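Local coordinates for protein endoribonuclease (Porcine reproductive and respiratory syndrome virus, PDB 5DA1) that is the NSP11 endoribonuclease part of the viral polyprotein, which cleaves RNA, probably at polyuridine tracts, and antagonises beta interferon in a dimerization-dependent way, at residues Pro56-Ser61 with Gly93-Leu98; Thr138-Cys143 with Gly169-Ala174; Val160-Val165 with Val175-Asp180. All blocks are in the same frame, centred on the assembly; numbering follows the deposited sequence.

Contact 1. Residues Pro56-Ser61 with Gly93-Leu98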
# COMPACT_ATOMS: atom_id res chain seq x y z
N PRO A 56 -1.70 36.80 -4.48
CA PRO A 56 -1.41 36.79 -5.92
C PRO A 56 -0.35 37.79 -6.37
O PRO A 56 0.06 38.66 -5.61
CB PRO A 56 -2.76 37.15 -6.55
CG PRO A 56 -3.46 37.88 -5.52
CD PRO A 56 -3.08 37.22 -4.23
N ILE A 57 0.12 37.61 -7.60
CA ILE A 57 0.86 38.66 -8.28
C ILE A 57 0.43 38.66 -9.72
O ILE A 57 1.26 38.89 -10.59
CB ILE A 57 2.41 38.49 -8.31
CG1 ILE A 57 2.93 37.18 -7.63
CG2 ILE A 57 3.09 39.88 -7.95
CD1 ILE A 57 3.09 37.21 -6.11
N HIS A 58 -0.84 38.40 -9.99
CA HIS A 58 -1.21 38.46 -11.39
C HIS A 58 -2.62 38.16 -11.78
O HIS A 58 -3.40 37.59 -11.03
CB HIS A 58 -0.30 37.54 -12.19
CG HIS A 58 0.19 38.15 -13.45
ND1 HIS A 58 -0.45 37.98 -14.66
CD2 HIS A 58 1.27 38.93 -13.70
CE1 HIS A 58 0.21 38.62 -15.60
NE2 HIS A 58 1.26 39.21 -15.04
N LYS A 59 -2.91 38.55 -13.02
CA LYS A 59 -4.18 38.25 -13.67
C LYS A 59 -4.31 36.73 -13.71
O LYS A 59 -5.40 36.18 -13.49
CB LYS A 59 -4.27 38.89 -15.08
CG LYS A 59 -5.71 39.22 -15.54
CD LYS A 59 -5.86 39.39 -17.08
CE LYS A 59 -4.88 40.43 -17.67
NZ LYS A 59 -4.88 40.50 -19.16
N TYR A 60 -3.16 36.06 -13.92
CA TYR A 60 -3.11 34.62 -14.17
C TYR A 60 -2.78 33.76 -12.95
O TYR A 60 -2.83 32.53 -13.04
CB TYR A 60 -2.13 34.33 -15.31
CG TYR A 60 -2.40 35.16 -16.55
CD1 TYR A 60 -3.51 34.87 -17.37
CD2 TYR A 60 -1.58 36.22 -16.90
CE1 TYR A 60 -3.78 35.62 -18.50
CE2 TYR A 60 -1.84 36.98 -18.03
CZ TYR A 60 -2.94 36.67 -18.83
OH TYR A 60 -3.21 37.41 -19.95
N SER A 61 -2.43 34.41 -11.82
CA SER A 61 -2.21 33.73 -10.54
C SER A 61 -3.47 32.97 -10.05
O SER A 61 -4.48 33.59 -9.73
CB SER A 61 -1.77 34.73 -9.46
OG SER A 61 -0.49 35.28 -9.75
N GLY A 93 9.74 34.38 -19.15
CA GLY A 93 9.56 35.63 -18.43
C GLY A 93 8.14 36.12 -18.35
O GLY A 93 7.87 37.10 -17.65
N GLU A 94 7.21 35.46 -19.05
CA GLU A 94 5.84 35.97 -19.11
C GLU A 94 4.74 35.03 -18.57
O GLU A 94 4.51 33.95 -19.10
CB GLU A 94 5.49 36.48 -20.52
CG GLU A 94 4.35 37.53 -20.54
CD GLU A 94 4.55 38.68 -19.52
OE1 GLU A 94 5.40 39.59 -19.78
OE2 GLU A 94 3.85 38.67 -18.46
N ALA A 95 4.06 35.49 -17.51
CA ALA A 95 2.91 34.80 -16.90
C ALA A 95 1.94 34.11 -17.87
O ALA A 95 1.66 34.64 -18.95
CB ALA A 95 2.14 35.76 -15.99
N GLN A 96 1.44 32.94 -17.46
CA GLN A 96 0.54 32.07 -18.25
C GLN A 96 -0.75 31.74 -17.52
O GLN A 96 -0.79 31.64 -16.30
CB GLN A 96 1.22 30.75 -18.58
CG GLN A 96 2.52 30.86 -19.31
CD GLN A 96 2.37 31.49 -20.66
OE1 GLN A 96 1.70 30.94 -21.55
NE2 GLN A 96 3.00 32.64 -20.84
N VAL A 97 -1.79 31.52 -18.29
CA VAL A 97 -3.08 31.18 -17.72
C VAL A 97 -3.07 29.70 -17.30
O VAL A 97 -2.77 28.82 -18.11
CB VAL A 97 -4.23 31.49 -18.71
CG1 VAL A 97 -3.79 31.24 -20.18
CG2 VAL A 97 -5.53 30.72 -18.33
N LEU A 98 -3.39 29.45 -16.04
CA LEU A 98 -3.42 28.08 -15.53
C LEU A 98 -4.83 27.49 -15.62
O LEU A 98 -5.81 28.19 -15.33
CB LEU A 98 -2.92 28.04 -14.10
CG LEU A 98 -1.42 28.22 -13.95
CD1 LEU A 98 -1.13 28.64 -12.53
CD2 LEU A 98 -0.66 26.95 -14.32
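His58 lays one face of its imidazole ring over the methyl of Ala95, a CH-pi contact: Ala95 CB lies 3.6 Å from the centroid of the His58 ring, 15° off its normal, displaced slightly toward the rim on the CE1 side. Tyr60 helps to hold that ring, since its backbone N lies in the imidazole plane at the ring edge and makes a weak hydrogen bond to His58 ND1 (3.4 Å). The phenol ring of Tyr60 has CG anti to its carbonyl carbon (chi1 -52°), which turns it toward the strand, where it straddles two residues: CD2 meets Ala95 CB at 3.9 Å, and CD1 meets Val97 CB at 3.7 Å. Both approaches are oblique. The loop between strands 49-53 and 62-65 is thus laid on strand 94-96, which pairs antiparallel with strand 83-91 in the mixed sheet of the NSP11 N-terminal domain. Gln96 turns its CB away from the loop, and its NE2 donates to Glu94 O at 2.7 Å, the acceptor lying in the amide plane. Phe90 and Val91 of the neighbouring strand 83-91 touch Ala95 and Gln96, while Ser61 OG bonds Thr88 OG1.

Contact 2. Residues Thr138-Cys143 with Gly169-Ala174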
# COMPACT_ATOMS: atom_id res chain seq x y z
N THR A 138 -16.69 -12.74 -3.21
CA THR A 138 -15.24 -12.75 -3.34
C THR A 138 -14.69 -11.38 -3.79
O THR A 138 -13.48 -11.18 -3.85
CB THR A 138 -14.83 -13.96 -4.26
OG1 THR A 138 -14.19 -14.95 -3.47
CG2 THR A 138 -13.94 -13.60 -5.46
N THR A 139 -15.59 -10.43 -4.06
CA THR A 139 -15.20 -9.14 -4.61
C THR A 139 -15.56 -7.96 -3.71
O THR A 139 -16.71 -7.84 -3.28
CB THR A 139 -15.90 -8.88 -5.95
OG1 THR A 139 -16.22 -10.14 -6.57
CG2 THR A 139 -14.98 -8.03 -6.88
N VAL A 140 -14.58 -7.10 -3.46
CA VAL A 140 -14.75 -5.77 -2.86
C VAL A 140 -14.80 -4.73 -3.95
O VAL A 140 -14.08 -4.82 -4.92
CB VAL A 140 -13.52 -5.37 -2.02
CG1 VAL A 140 -13.50 -3.86 -1.78
CG2 VAL A 140 -13.47 -6.10 -0.71
N GLY A 141 -15.62 -3.72 -3.79
CA GLY A 141 -15.51 -2.57 -4.66
C GLY A 141 -15.81 -1.30 -3.92
O GLY A 141 -16.16 -1.33 -2.74
N GLY A 142 -15.69 -0.18 -4.61
CA GLY A 142 -16.13 1.08 -4.09
C GLY A 142 -15.31 1.63 -2.95
O GLY A 142 -15.84 2.31 -2.10
N CYS A 143 -14.01 1.37 -2.92
CA CYS A 143 -13.20 2.01 -1.91
C CYS A 143 -12.17 2.92 -2.57
O CYS A 143 -10.96 2.62 -2.64
CB CYS A 143 -12.58 0.96 -1.01
SG CYS A 143 -12.19 -0.57 -1.89
N GLY A 169 -10.05 -12.41 4.74
CA GLY A 169 -10.79 -13.64 4.90
C GLY A 169 -11.98 -13.75 3.97
O GLY A 169 -12.49 -14.85 3.81
N LYS A 170 -12.40 -12.65 3.34
CA LYS A 170 -13.67 -12.58 2.59
C LYS A 170 -13.51 -12.24 1.11
O LYS A 170 -13.97 -12.97 0.24
CB LYS A 170 -14.60 -11.53 3.21
CG LYS A 170 -14.90 -11.72 4.68
CD LYS A 170 -16.31 -12.30 4.88
CE LYS A 170 -16.40 -13.08 6.20
NZ LYS A 170 -15.80 -12.26 7.29
N ALA A 171 -12.88 -11.10 0.84
CA ALA A 171 -12.72 -10.59 -0.52
C ALA A 171 -11.34 -9.93 -0.79
O ALA A 171 -10.59 -9.62 0.16
CB ALA A 171 -13.85 -9.65 -0.82
N ALA A 172 -11.02 -9.73 -2.07
CA ALA A 172 -9.80 -9.01 -2.49
C ALA A 172 -9.94 -8.41 -3.90
O ALA A 172 -10.67 -9.00 -4.74
CB ALA A 172 -8.62 -9.95 -2.48
N LYS A 173 -9.28 -7.28 -4.19
CA LYS A 173 -9.19 -6.72 -5.57
C LYS A 173 -7.81 -6.28 -5.89
O LYS A 173 -7.22 -5.48 -5.16
CB LYS A 173 -10.06 -5.47 -5.75
CG LYS A 173 -11.51 -5.70 -6.16
CD LYS A 173 -12.18 -6.78 -5.27
CE LYS A 173 -11.87 -6.53 -3.75
NZ LYS A 173 -11.98 -7.71 -2.83
N ALA A 174 -7.33 -6.74 -7.03
CA ALA A 174 -5.99 -6.42 -7.47
C ALA A 174 -5.85 -4.91 -7.72
O ALA A 174 -4.82 -4.29 -7.43
CB ALA A 174 -5.61 -7.25 -8.71
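Ala172 N and Thr138 O form the single hydrogen bond between these segments, and it is weak, at 3.4 Å with an N-H...O angle of 161°. The strands it joins are not a regular pair: the short axes of 139-141 and 171-173 cross at -59° and are 4.8 Å apart at their closest. Just before the bond the second strand is locally distorted, because Lys170 and Ala171 both face Ser167 in a classic beta bulge. Thr138 O also receives a CA-H...O contact from Ala171 CA at 3.5 Å, so one carbonyl oxygen takes both backbone approaches.

Two residues before Lys173, Ala171 points its CB toward the other segment and puts it 3.6 Å from Val140 CG2, an apolar contact between methyls. Val140 CG2 is anti to its own carbonyl carbon, beside the backbone N. Val135 of strand 134-136 touches both Val140 and Ala171. The second subunit reaches this region too, packing its Gly1 on Thr138 and its Ser2 on Ala172.

In this EndoU-type domain Lys173, His129 and His144 are the predicted active-site residues, and the Lys173 side chain is about 8 Å from that of His144. Lys173 points its CB toward strand 139-141, but the outer part of its side chain is too close to Val140 in the model, and its placing is doubtful. What can be relied on is a slight join, made by one weak backbone bond and the meeting of the Ala171 and Val140 methyls. The chemistry therefore supports no conclusion about how the lysine is guided or where its amine lies.

Contact 3. Residues Val160-Val165 with Val175-Asp180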
# COMPACT_ATOMS: atom_id res chain seq x y z
N VAL A 160 -3.70 10.19 -8.37
CA VAL A 160 -4.52 8.97 -8.47
C VAL A 160 -3.63 7.78 -8.14
O VAL A 160 -2.78 7.37 -8.93
CB VAL A 160 -5.21 8.85 -9.87
CG1 VAL A 160 -6.25 7.77 -9.86
CG2 VAL A 160 -5.88 10.14 -10.22
N ALA A 161 -3.80 7.26 -6.93
CA ALA A 161 -3.03 6.11 -6.43
C ALA A 161 -3.76 4.83 -6.77
O ALA A 161 -4.98 4.77 -6.68
CB ALA A 161 -2.87 6.21 -4.94
N VAL A 162 -3.00 3.82 -7.14
CA VAL A 162 -3.54 2.48 -7.36
C VAL A 162 -3.06 1.54 -6.25
O VAL A 162 -1.85 1.42 -6.00
CB VAL A 162 -3.12 1.93 -8.75
CG1 VAL A 162 -3.61 0.53 -8.93
CG2 VAL A 162 -3.65 2.84 -9.89
N VAL A 163 -4.01 0.87 -5.60
CA VAL A 163 -3.68 -0.14 -4.59
C VAL A 163 -4.50 -1.43 -4.73
O VAL A 163 -5.60 -1.41 -5.28
CB VAL A 163 -3.89 0.39 -3.20
CG1 VAL A 163 -2.95 1.54 -2.96
CG2 VAL A 163 -5.35 0.82 -3.00
N GLY A 164 -3.96 -2.54 -4.22
CA GLY A 164 -4.75 -3.73 -4.04
C GLY A 164 -5.60 -3.48 -2.81
O GLY A 164 -5.23 -2.64 -1.98
N VAL A 165 -6.71 -4.19 -2.66
CA VAL A 165 -7.66 -3.88 -1.58
C VAL A 165 -8.25 -5.15 -0.89
O VAL A 165 -8.36 -6.20 -1.53
CB VAL A 165 -8.66 -2.91 -2.15
CG1 VAL A 165 -10.01 -3.51 -2.21
CG2 VAL A 165 -8.61 -1.61 -1.43
N VAL A 175 -6.91 -4.31 -8.23
CA VAL A 175 -6.75 -2.99 -8.70
C VAL A 175 -7.85 -2.13 -8.18
O VAL A 175 -9.03 -2.40 -8.36
CB VAL A 175 -6.70 -2.92 -10.26
CG1 VAL A 175 -6.63 -1.46 -10.72
CG2 VAL A 175 -5.49 -3.72 -10.79
N CYS A 176 -7.45 -1.06 -7.51
CA CYS A 176 -8.40 -0.13 -6.95
C CYS A 176 -7.74 1.23 -6.88
O CYS A 176 -6.57 1.38 -6.53
CB CYS A 176 -8.89 -0.59 -5.59
SG CYS A 176 -10.02 0.51 -4.76
N THR A 177 -8.53 2.21 -7.23
CA THR A 177 -8.02 3.45 -7.70
C THR A 177 -8.54 4.40 -6.68
O THR A 177 -9.70 4.29 -6.24
CB THR A 177 -8.59 3.66 -9.10
OG1 THR A 177 -7.56 4.12 -9.96
CG2 THR A 177 -9.83 4.53 -9.12
N LEU A 178 -7.71 5.33 -6.25
CA LEU A 178 -8.03 6.06 -5.04
C LEU A 178 -7.43 7.45 -5.06
O LEU A 178 -6.37 7.68 -5.64
CB LEU A 178 -7.46 5.22 -3.89
CG LEU A 178 -7.20 5.73 -2.49
CD1 LEU A 178 -7.16 4.51 -1.65
CD2 LEU A 178 -5.87 6.43 -2.43
N THR A 179 -8.10 8.38 -4.41
CA THR A 179 -7.59 9.73 -4.20
C THR A 179 -8.03 10.24 -2.84
O THR A 179 -8.79 9.59 -2.14
CB THR A 179 -8.12 10.74 -5.25
OG1 THR A 179 -9.45 11.12 -4.90
CG2 THR A 179 -8.10 10.20 -6.65
N ASP A 180 -7.58 11.43 -2.48
CA ASP A 180 -8.00 12.01 -1.22
C ASP A 180 -8.72 13.35 -1.38
O ASP A 180 -8.75 14.13 -0.42
CB ASP A 180 -6.81 12.14 -0.26
CG ASP A 180 -5.78 13.19 -0.70
OD1 ASP A 180 -6.02 13.96 -1.64
OD2 ASP A 180 -4.72 13.28 -0.07
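Cys176 O accepts Val163 N at 2.8 Å, with a nearly straight N-H...O angle of 168°, and also receives a CA-H...O contact from Val162 CA, 3.3 Å from Cys176 O. Further along, Ala161 and Leu178 form an antiparallel hydrogen-bonded pair, Ala161 N reaching Leu178 O at 2.9 Å and Leu178 N reaching Ala161 O at 2.8 Å. This pair and the non-hydrogen-bonded pair of Val162 and Thr177 next to it give the register of the hairpin formed by strands 161-167 and 171-178. The short axes run at 136° to each other, antiparallel but clearly twisted.

The side-chain contacts are mostly apolar. On the face that carries Ala161 and Leu178, Leu178 CD2 lies against Ala161 CB at 3.9 Å. Beyond the paired residues, Cys176 CB approaches Val165 CB at 4.2 Å. Val162 CG1 is anti to its backbone N (chi1 176°), which lets it meet Val175 CG1 at 4.0 Å, while Val160 CG1 approaches Thr177 OG1 obliquely.

Thr177 also ties the hairpin to the predicted active site, its O accepting from His144 ND1, so that it could help to position that histidine. Gly164 N bonds to Ser74 OG of the second subunit, and Val163 packs on the same serine. Phe220 and Tyr219 of strand 217-221 lie against Val160, Thr177 and Thr179, and beyond the paired strands Asp180 OD2 accepts from Ile108 N of helix 107-110.

Contact 3 is the buried one, whereas contacts 1 and 2 are partly buried. Contacts 2 and 3 share strand 171-178 and touch directly, Lys173 O lying 2.9 Å from Val165 N in a probable hydrogen bond; both also meet the second subunit. Contact 1 stands apart in the N-terminal part of the fold, its centre about 33 Å from that of contact 3 and about 45 Å from that of contact 2, on the opposite side of the chain's centre. Their chemistry follows their place: ring-to-methyl packing of a loop on a strand in contact 1, two strands crossing with one weak backbone bond and a small methyl contact in contact 2, and antiparallel backbone pairing with apolar side-chain contacts in contact 3.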